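Local atomic coordinates of 4-hydroxy-tetrahydrodipicolinate synthase (PDB entry 2YXG), a protein that probably condenses pyruvate with L-aspartate-beta-semialdehyde to give 4-hydroxy-tetrahydrodipicolinate, a step of lysine biosynthesis by the diaminopimelate pathway. Residues I157-A163 / I179-N185. Residues are numbered along the deposited sequence; the frame is centred on the assembly and turned at random.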
# COMPACT_ATOMS: atom_id res chain seq x y z
N ILE A 157 23.59 5.88 -20.50
CA ILE A 157 22.76 5.51 -19.37
C ILE A 157 23.64 4.74 -18.37
O ILE A 157 23.91 3.54 -18.51
CB ILE A 157 21.54 4.70 -19.76
CG1 ILE A 157 20.68 5.53 -20.71
CG2 ILE A 157 20.71 4.28 -18.47
CD1 ILE A 157 19.70 6.41 -20.01
N SER A 158 24.05 5.46 -17.33
CA SER A 158 25.20 5.03 -16.58
C SER A 158 24.88 4.53 -15.17
O SER A 158 25.43 3.50 -14.75
CB SER A 158 26.23 6.14 -16.54
OG SER A 158 27.17 5.83 -15.53
N ALA A 159 23.97 5.20 -14.46
CA ALA A 159 23.62 4.80 -13.12
C ALA A 159 22.12 4.93 -12.86
O ALA A 159 21.38 5.55 -13.66
CB ALA A 159 24.44 5.59 -12.11
N VAL A 160 21.69 4.26 -11.79
CA VAL A 160 20.41 4.57 -11.12
C VAL A 160 20.60 5.00 -9.63
O VAL A 160 21.21 4.28 -8.83
CB VAL A 160 19.48 3.31 -11.15
CG1 VAL A 160 17.99 3.71 -11.00
CG2 VAL A 160 19.71 2.54 -12.42
N LYS A 161 20.04 6.16 -9.27
CA LYS A 161 19.76 6.51 -7.87
C LYS A 161 18.47 5.80 -7.49
O LYS A 161 17.36 6.18 -7.96
CB LYS A 161 19.63 8.02 -7.69
CG LYS A 161 19.16 8.50 -6.29
CD LYS A 161 18.92 10.07 -6.27
CE LYS A 161 18.65 10.55 -4.82
NZ LYS A 161 18.12 11.95 -4.72
N GLU A 162 18.62 4.72 -6.70
CA GLU A 162 17.47 3.86 -6.36
C GLU A 162 16.87 4.23 -5.03
O GLU A 162 17.49 3.93 -3.99
CB GLU A 162 17.85 2.36 -6.42
CG GLU A 162 16.63 1.37 -6.30
CD GLU A 162 15.44 1.72 -7.24
OE1 GLU A 162 15.41 1.13 -8.34
OE2 GLU A 162 14.56 2.55 -6.88
N ALA A 163 15.73 4.93 -5.03
CA ALA A 163 15.03 5.23 -3.73
C ALA A 163 13.85 4.32 -3.36
O ALA A 163 13.17 4.59 -2.37
CB ALA A 163 14.54 6.70 -3.66
N ILE A 179 24.15 -1.42 -14.87
CA ILE A 179 24.31 -0.02 -14.56
C ILE A 179 24.86 -0.04 -13.15
O ILE A 179 24.67 -1.00 -12.42
CB ILE A 179 22.95 0.77 -14.57
CG1 ILE A 179 21.79 -0.12 -14.16
CG2 ILE A 179 22.65 1.34 -15.93
CD1 ILE A 179 21.63 -0.31 -12.72
N THR A 180 25.52 1.06 -12.78
CA THR A 180 25.86 1.31 -11.39
C THR A 180 24.62 1.64 -10.56
O THR A 180 23.75 2.45 -10.97
CB THR A 180 26.83 2.45 -11.34
OG1 THR A 180 27.93 2.12 -12.17
CG2 THR A 180 27.30 2.73 -9.93
N VAL A 181 24.49 0.98 -9.42
CA VAL A 181 23.44 1.38 -8.49
C VAL A 181 23.97 2.37 -7.46
O VAL A 181 24.95 2.06 -6.81
CB VAL A 181 22.75 0.16 -7.79
CG1 VAL A 181 21.75 0.64 -6.71
CG2 VAL A 181 22.08 -0.79 -8.84
N LEU A 182 23.34 3.54 -7.34
CA LEU A 182 23.55 4.46 -6.20
C LEU A 182 22.33 4.43 -5.24
O LEU A 182 21.17 4.37 -5.67
CB LEU A 182 23.81 5.92 -6.64
CG LEU A 182 24.96 6.06 -7.67
CD1 LEU A 182 24.97 7.43 -8.38
CD2 LEU A 182 26.34 5.72 -7.04
N SER A 183 22.61 4.46 -3.95
CA SER A 183 21.53 4.56 -2.99
C SER A 183 20.81 5.89 -3.06
O SER A 183 21.43 6.98 -3.07
CB SER A 183 22.04 4.32 -1.58
OG SER A 183 20.95 4.49 -0.67
N GLY A 184 19.49 5.80 -3.10
CA GLY A 184 18.67 7.00 -3.01
C GLY A 184 18.14 7.24 -1.63
O GLY A 184 17.37 8.21 -1.44
N ASN A 185 18.55 6.42 -0.67
CA ASN A 185 18.10 6.51 0.75
C ASN A 185 19.27 6.42 1.67
O ASN A 185 19.92 5.36 1.77
CB ASN A 185 17.12 5.38 1.14
CG ASN A 185 15.70 5.61 0.62
OD1 ASN A 185 15.02 6.59 1.02
ND2 ASN A 185 15.26 4.74 -0.31
O HOH W 1 16.46 2.36 -1.83
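Val-160 and Ile-179 meet on the outer, helix-covered side of two parallel strands of the TIM barrel, 157-162 and 180-183, joined by helix 168-177 in a beta-alpha-beta crossover. CD1 of Ile-179 presses on CG2 of Val-160 at 3.4 Å, tight for two carbons, the side chains crossing obliquely against Val-147 of helix 144-153. With CG1 of Ile-179 between its backbone N and carbonyl carbon (chi1 31°), the CG1-CD1 arm is sent to that methyl, while CG2 lies beside the carbonyl oxygens of Ile-157 and Ser-158.

On the barrel's inner side, Ala-159 CB rests 4.2 Å from Leu-182 CD1. Next to them Lys-161, the predicted Schiff-base lysine, reaches into the barrel in an extended chain; its CG passes Gly-184 CA at 3.6 Å, and its amine end makes a cation-pi contact with Tyr-132. The backbones pair from Thr-180 N to Ser-158 O onward, and Glu-162 N reaches Leu-182 O at 2.8 Å (N-H...O angle 170°).

This pairing ends with Gly-184 N on Glu-162 O (2.9 Å), and the Asn-185 amide adds one more bond beyond it, ND2 to Ala-163 O at 2.9 Å. A water also links ND2 to Glu-162 O. An alanine here would probably leave Ala-163 O without its amide donor and the water without its ND2 partner. Ala-163 O lies close to the Asn-185 amide plane, but ND2 stands above the carbonyl plane of Ala-163.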